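Local coordinates for protein replicative DNA helicase (Helicobacter pylori, PDB 3GXV) that probably unwinds duplex DNA at the replication fork as a hexameric, ATP-driven helicase, its N-terminal domain taking part in interactions with primase, at residues 9-23 against 88-101. Residues are numbered along the deposited sequence; the frame is centred on the assembly and turned at random.
Sequences QLQNIERIVLSGIVL and ASPIDNIEAYVEEI
I13 lies over one face of the Y97 ring, its CG1 4.1 Å from the ring centroid and 7° off the normal, a CH-pi contact; its CG2 rests on the ring's inner end, 3.5 Å from Y97 CG. I16 comes in at the ring edge, CD1 3.8 Å from Y97 CE2, while its CG2 meets I91 CB. V17 CG1 packs on V98 CG2 at 3.9 Å. These side chains join helix 3-23 to the start of helix 95-119 and the loop before it, the short axes crossing at -129°, within the all-helical N-terminal domain of a DnaB-family helicase. Beyond the apolar centre, Q9 NE2 donates a fairly straight bond of 3.1 Å to the syn side of E100 OE2, somewhat out of the carboxylate plane, amide and carboxylate planes 79° apart. Where the chain leaves helix 79-87, S19 OG, swung opposite the backbone N and so aimed at A88 O, donates to it at 2.8 Å from well above the carbonyl plane. P90 follows, its CB against L23 CD2 and near G20 CA. E14 packs its CG on I101 CD1, and its carboxylate is held by Y41 N, Y42 N and N45 ND2; L23 O accepts from N115 ND2 of the second subunit.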
loop_
_atom_site.group_PDB
_atom_site.type_symbol
_atom_site.label_atom_id
_atom_site.label_comp_id
_atom_site.label_asym_id
_atom_site.label_seq_id
_atom_site.Cartn_x
_atom_site.Cartn_y
_atom_site.Cartn_z
ATOM N N GLN B 9 -25.319 6.249 -7.777
ATOM C CA GLN B 9 -24.738 4.985 -8.210
ATOM C C GLN B 9 -23.316 5.215 -8.736
ATOM O O GLN B 9 -22.411 4.426 -8.472
ATOM C CB GLN B 9 -25.635 4.399 -9.303
ATOM C CG GLN B 9 -25.191 3.096 -9.945
ATOM C CD GLN B 9 -26.126 2.703 -11.082
ATOM O OE1 GLN B 9 -27.329 2.542 -10.879
ATOM N NE2 GLN B 9 -25.579 2.565 -12.284
ATOM N N LEU B 10 -23.135 6.303 -9.477
ATOM C CA LEU B 10 -21.842 6.661 -10.039
ATOM C C LEU B 10 -20.851 6.970 -8.915
ATOM O O LEU B 10 -19.690 6.540 -8.943
ATOM C CB LEU B 10 -21.990 7.883 -10.941
ATOM C CG LEU B 10 -21.932 7.635 -12.449
ATOM C CD1 LEU B 10 -22.163 8.954 -13.196
ATOM C CD2 LEU B 10 -20.574 7.028 -12.804
ATOM N N GLN B 11 -21.322 7.711 -7.921
ATOM C CA GLN B 11 -20.485 8.057 -6.798
ATOM C C GLN B 11 -20.086 6.783 -6.034
ATOM O O GLN B 11 -18.918 6.597 -5.690
ATOM C CB GLN B 11 -21.235 9.037 -5.882
ATOM C CG GLN B 11 -20.312 9.824 -4.983
ATOM C CD GLN B 11 -21.016 10.924 -4.224
ATOM O OE1 GLN B 11 -20.402 11.615 -3.414
ATOM N NE2 GLN B 11 -22.307 11.101 -4.483
ATOM N N ASN B 12 -21.061 5.911 -5.790
ATOM C CA ASN B 12 -20.844 4.661 -5.068
ATOM C C ASN B 12 -19.872 3.733 -5.803
ATOM O O ASN B 12 -19.040 3.067 -5.188
ATOM C CB ASN B 12 -22.187 3.958 -4.855
ATOM C CG ASN B 12 -22.043 2.607 -4.191
ATOM O OD1 ASN B 12 -21.299 2.455 -3.223
ATOM N ND2 ASN B 12 -22.769 1.619 -4.694
ATOM N N ILE B 13 -19.987 3.695 -7.122
ATOM C CA ILE B 13 -19.129 2.865 -7.955
ATOM C C ILE B 13 -17.676 3.325 -7.948
ATOM O O ILE B 13 -16.763 2.505 -8.036
ATOM C CB ILE B 13 -19.629 2.862 -9.422
ATOM C CG1 ILE B 13 -20.910 2.032 -9.521
ATOM C CG2 ILE B 13 -18.538 2.334 -10.353
ATOM C CD1 ILE B 13 -21.510 1.999 -10.903
ATOM N N GLU B 14 -17.470 4.635 -7.865
ATOM C CA GLU B 14 -16.128 5.195 -7.863
ATOM C C GLU B 14 -15.382 4.836 -6.594
ATOM O O GLU B 14 -14.174 4.628 -6.622
ATOM C CB GLU B 14 -16.178 6.716 -8.021
ATOM C CG GLU B 14 -16.856 7.163 -9.312
ATOM C CD GLU B 14 -16.750 8.651 -9.581
ATOM O OE1 GLU B 14 -16.691 9.466 -8.620
ATOM O OE2 GLU B 14 -16.750 9.009 -10.774
ATOM N N ARG B 15 -16.103 4.774 -5.483
ATOM C CA ARG B 15 -15.497 4.427 -4.211
ATOM C C ARG B 15 -15.110 2.959 -4.223
ATOM O O ARG B 15 -13.994 2.595 -3.847
ATOM C CB ARG B 15 -16.473 4.667 -3.053
ATOM C CG ARG B 15 -16.795 6.123 -2.785
ATOM C CD ARG B 15 -17.511 6.298 -1.447
ATOM N NE ARG B 15 -18.885 5.802 -1.461
ATOM C CZ ARG B 15 -19.968 6.573 -1.539
ATOM N NH1 ARG B 15 -19.859 7.889 -1.610
ATOM N NH2 ARG B 15 -21.165 6.023 -1.538
ATOM N N ILE B 16 -16.043 2.110 -4.646
ATOM C CA ILE B 16 -15.777 0.682 -4.672
ATOM C C ILE B 16 -14.537 0.386 -5.511
ATOM O O ILE B 16 -13.782 -0.516 -5.210
ATOM C CB ILE B 16 -16.973 -0.104 -5.234
ATOM C CG1 ILE B 16 -18.193 0.079 -4.321
ATOM C CG2 ILE B 16 -16.596 -1.576 -5.353
ATOM C CD1 ILE B 16 -19.498 -0.493 -4.881
ATOM N N VAL B 17 -14.334 1.174 -6.560
ATOM C CA VAL B 17 -13.189 1.005 -7.437
ATOM C C VAL B 17 -11.910 1.422 -6.728
ATOM O O VAL B 17 -10.891 0.735 -6.829
ATOM C CB VAL B 17 -13.354 1.846 -8.713
ATOM C CG1 VAL B 17 -12.099 1.756 -9.577
ATOM C CG2 VAL B 17 -14.549 1.348 -9.498
ATOM N N LEU B 18 -11.981 2.552 -6.016
ATOM C CA LEU B 18 -10.843 3.106 -5.278
ATOM C C LEU B 18 -10.540 2.216 -4.073
ATOM O O LEU B 18 -9.382 2.021 -3.703
ATOM C CB LEU B 18 -11.144 4.540 -4.807
ATOM C CG LEU B 18 -11.254 5.694 -5.825
ATOM C CD1 LEU B 18 -11.603 6.987 -5.091
ATOM C CD2 LEU B 18 -9.949 5.871 -6.572
ATOM N N SER B 19 -11.598 1.695 -3.461
ATOM C CA SER B 19 -11.459 0.795 -2.327
ATOM C C SER B 19 -10.796 -0.480 -2.826
ATOM O O SER B 19 -10.012 -1.089 -2.107
ATOM C CB SER B 19 -12.823 0.453 -1.730
ATOM O OG SER B 19 -12.710 -0.650 -0.851
ATOM N N GLY B 20 -11.118 -0.873 -4.057
ATOM C CA GLY B 20 -10.526 -2.071 -4.637
ATOM C C GLY B 20 -9.030 -1.910 -4.872
ATOM O O GLY B 20 -8.253 -2.844 -4.681
ATOM N N ILE B 21 -8.632 -0.714 -5.291
ATOM C CA ILE B 21 -7.226 -0.392 -5.546
ATOM C C ILE B 21 -6.422 -0.439 -4.245
ATOM O O ILE B 21 -5.235 -0.788 -4.248
ATOM C CB ILE B 21 -7.089 1.018 -6.169
ATOM C CG1 ILE B 21 -7.661 1.008 -7.586
ATOM C CG2 ILE B 21 -5.624 1.479 -6.149
ATOM C CD1 ILE B 21 -7.534 2.332 -8.301
ATOM N N VAL B 22 -7.080 -0.086 -3.143
ATOM C CA VAL B 22 -6.450 -0.092 -1.828
ATOM C C VAL B 22 -6.193 -1.524 -1.360
ATOM O O VAL B 22 -5.288 -1.771 -0.570
ATOM C CB VAL B 22 -7.328 0.650 -0.797
ATOM C CG1 VAL B 22 -6.773 0.463 0.610
ATOM C CG2 VAL B 22 -7.383 2.138 -1.147
ATOM N N LEU B 23 -6.997 -2.457 -1.857
ATOM C CA LEU B 23 -6.870 -3.880 -1.526
ATOM C C LEU B 23 -5.795 -4.546 -2.399
ATOM O O LEU B 23 -5.090 -5.460 -1.955
ATOM C CB LEU B 23 -8.210 -4.589 -1.729
ATOM C CG LEU B 23 -8.124 -6.094 -1.976
ATOM C CD1 LEU B 23 -7.472 -6.780 -0.782
ATOM C CD2 LEU B 23 -9.516 -6.641 -2.227
ATOM N N ALA B 88 -16.110 1.281 1.788
ATOM C CA ALA B 88 -16.809 0.641 0.682
ATOM C C ALA B 88 -16.210 -0.739 0.446
ATOM O O ALA B 88 -15.020 -0.947 0.662
ATOM C CB ALA B 88 -16.694 1.489 -0.571
ATOM N N SER B 89 -17.032 -1.681 -0.001
ATOM C CA SER B 89 -16.584 -3.049 -0.231
ATOM C C SER B 89 -15.848 -3.306 -1.528
ATOM O O SER B 89 -16.363 -3.070 -2.614
ATOM C CB SER B 89 -17.778 -3.998 -0.150
ATOM O OG SER B 89 -18.486 -3.818 1.064
ATOM N N PRO B 90 -14.602 -3.779 -1.410
ATOM C CA PRO B 90 -13.778 -4.089 -2.562
ATOM C C PRO B 90 -14.620 -5.174 -3.251
ATOM O O PRO B 90 -15.139 -6.114 -2.626
ATOM C CB PRO B 90 -12.470 -4.633 -1.946
ATOM C CG PRO B 90 -12.508 -4.086 -0.468
ATOM C CD PRO B 90 -13.956 -4.191 -0.162
ATOM N N ILE B 91 -14.800 -5.055 -4.548
ATOM C CA ILE B 91 -15.571 -6.038 -5.291
ATOM C C ILE B 91 -14.562 -6.920 -6.008
ATOM O O ILE B 91 -13.356 -6.711 -5.900
ATOM C CB ILE B 91 -16.514 -5.262 -6.216
ATOM C CG1 ILE B 91 -17.912 -5.341 -5.602
ATOM C CG2 ILE B 91 -16.438 -5.732 -7.645
ATOM C CD1 ILE B 91 -18.041 -4.821 -4.140
ATOM N N ASP B 92 -15.040 -7.947 -6.678
ATOM C CA ASP B 92 -14.122 -8.790 -7.410
ATOM C C ASP B 92 -14.344 -8.316 -8.836
ATOM O O ASP B 92 -15.489 -8.174 -9.254
ATOM C CB ASP B 92 -14.517 -10.262 -7.266
ATOM C CG ASP B 92 -13.711 -11.016 -6.204
ATOM O OD1 ASP B 92 -13.857 -12.251 -6.139
ATOM O OD2 ASP B 92 -12.939 -10.419 -5.441
ATOM N N ASN B 93 -13.272 -8.038 -9.566
ATOM C CA ASN B 93 -13.423 -7.556 -10.934
ATOM C C ASN B 93 -14.211 -6.256 -10.999
ATOM O O ASN B 93 -15.442 -6.262 -11.090
ATOM C CB ASN B 93 -14.108 -8.608 -11.822
ATOM C CG ASN B 93 -14.151 -8.191 -13.282
ATOM O OD1 ASN B 93 -13.226 -7.550 -13.773
ATOM N ND2 ASN B 93 -15.215 -8.565 -13.984
ATOM N N ILE B 94 -13.475 -5.146 -10.941
ATOM C CA ILE B 94 -14.054 -3.809 -11.004
ATOM C C ILE B 94 -13.985 -3.262 -12.426
ATOM O O ILE B 94 -14.086 -2.055 -12.643
ATOM C CB ILE B 94 -13.307 -2.826 -10.065
ATOM C CG1 ILE B 94 -11.807 -3.131 -10.059
ATOM C CG2 ILE B 94 -13.889 -2.894 -8.669
ATOM C CD1 ILE B 94 -11.117 -2.880 -11.380
ATOM N N GLU B 95 -13.805 -4.159 -13.389
ATOM C CA GLU B 95 -13.709 -3.783 -14.796
ATOM C C GLU B 95 -14.905 -2.970 -15.285
ATOM O O GLU B 95 -14.776 -1.787 -15.587
ATOM C CB GLU B 95 -13.559 -5.035 -15.668
ATOM C CG GLU B 95 -13.527 -4.752 -17.162
ATOM C CD GLU B 95 -13.578 -6.014 -17.998
ATOM O OE1 GLU B 95 -13.651 -5.904 -19.242
ATOM O OE2 GLU B 95 -13.544 -7.118 -17.414
ATOM N N ALA B 96 -16.069 -3.604 -15.369
ATOM C CA ALA B 96 -17.266 -2.910 -15.843
ATOM C C ALA B 96 -17.400 -1.534 -15.198
ATOM O O ALA B 96 -17.662 -0.543 -15.889
ATOM C CB ALA B 96 -18.495 -3.735 -15.555
ATOM N N TYR B 97 -17.225 -1.490 -13.879
ATOM C CA TYR B 97 -17.304 -0.259 -13.110
ATOM C C TYR B 97 -16.377 0.813 -13.706
ATOM O O TYR B 97 -16.795 1.942 -13.970
ATOM C CB TYR B 97 -16.899 -0.533 -11.656
ATOM C CG TYR B 97 -17.985 -1.070 -10.745
ATOM C CD1 TYR B 97 -19.149 -1.651 -11.252
ATOM C CD2 TYR B 97 -17.853 -0.970 -9.360
ATOM C CE1 TYR B 97 -20.159 -2.109 -10.395
ATOM C CE2 TYR B 97 -18.846 -1.425 -8.498
ATOM C CZ TYR B 97 -19.996 -1.987 -9.019
ATOM O OH TYR B 97 -20.979 -2.398 -8.155
ATOM N N VAL B 98 -15.114 0.455 -13.909
ATOM C CA VAL B 98 -14.141 1.378 -14.467
ATOM C C VAL B 98 -14.602 1.925 -15.808
ATOM O O VAL B 98 -14.497 3.124 -16.046
ATOM C CB VAL B 98 -12.769 0.697 -14.612
ATOM C CG1 VAL B 98 -11.793 1.608 -15.327
ATOM C CG2 VAL B 98 -12.234 0.366 -13.244
ATOM N N GLU B 99 -15.113 1.048 -16.675
ATOM C CA GLU B 99 -15.617 1.453 -17.987
ATOM C C GLU B 99 -16.906 2.265 -17.825
ATOM O O GLU B 99 -17.256 3.073 -18.691
ATOM C CB GLU B 99 -15.909 0.238 -18.878
ATOM C CG GLU B 99 -16.356 0.638 -20.285
ATOM C CD GLU B 99 -17.009 -0.491 -21.078
ATOM O OE1 GLU B 99 -17.387 -0.247 -22.245
ATOM O OE2 GLU B 99 -17.151 -1.610 -20.542
ATOM N N GLU B 100 -17.619 2.038 -16.727
ATOM C CA GLU B 100 -18.847 2.775 -16.472
ATOM C C GLU B 100 -18.442 4.186 -16.065
ATOM O O GLU B 100 -19.019 5.179 -16.523
ATOM C CB GLU B 100 -19.654 2.111 -15.350
ATOM C CG GLU B 100 -21.055 2.680 -15.201
ATOM C CD GLU B 100 -21.927 1.878 -14.254
ATOM O OE1 GLU B 100 -21.826 0.631 -14.244
ATOM O OE2 GLU B 100 -22.727 2.502 -13.530
ATOM N N ILE B 101 -17.436 4.266 -15.200
ATOM C CA ILE B 101 -16.928 5.551 -14.730
ATOM C C ILE B 101 -16.425 6.377 -15.909
ATOM O O ILE B 101 -16.658 7.580 -15.984
ATOM C CB ILE B 101 -15.789 5.336 -13.712
ATOM C CG1 ILE B 101 -16.389 4.894 -12.375
ATOM C CG2 ILE B 101 -14.958 6.614 -13.553
ATOM C CD1 ILE B 101 -15.375 4.412 -11.367
#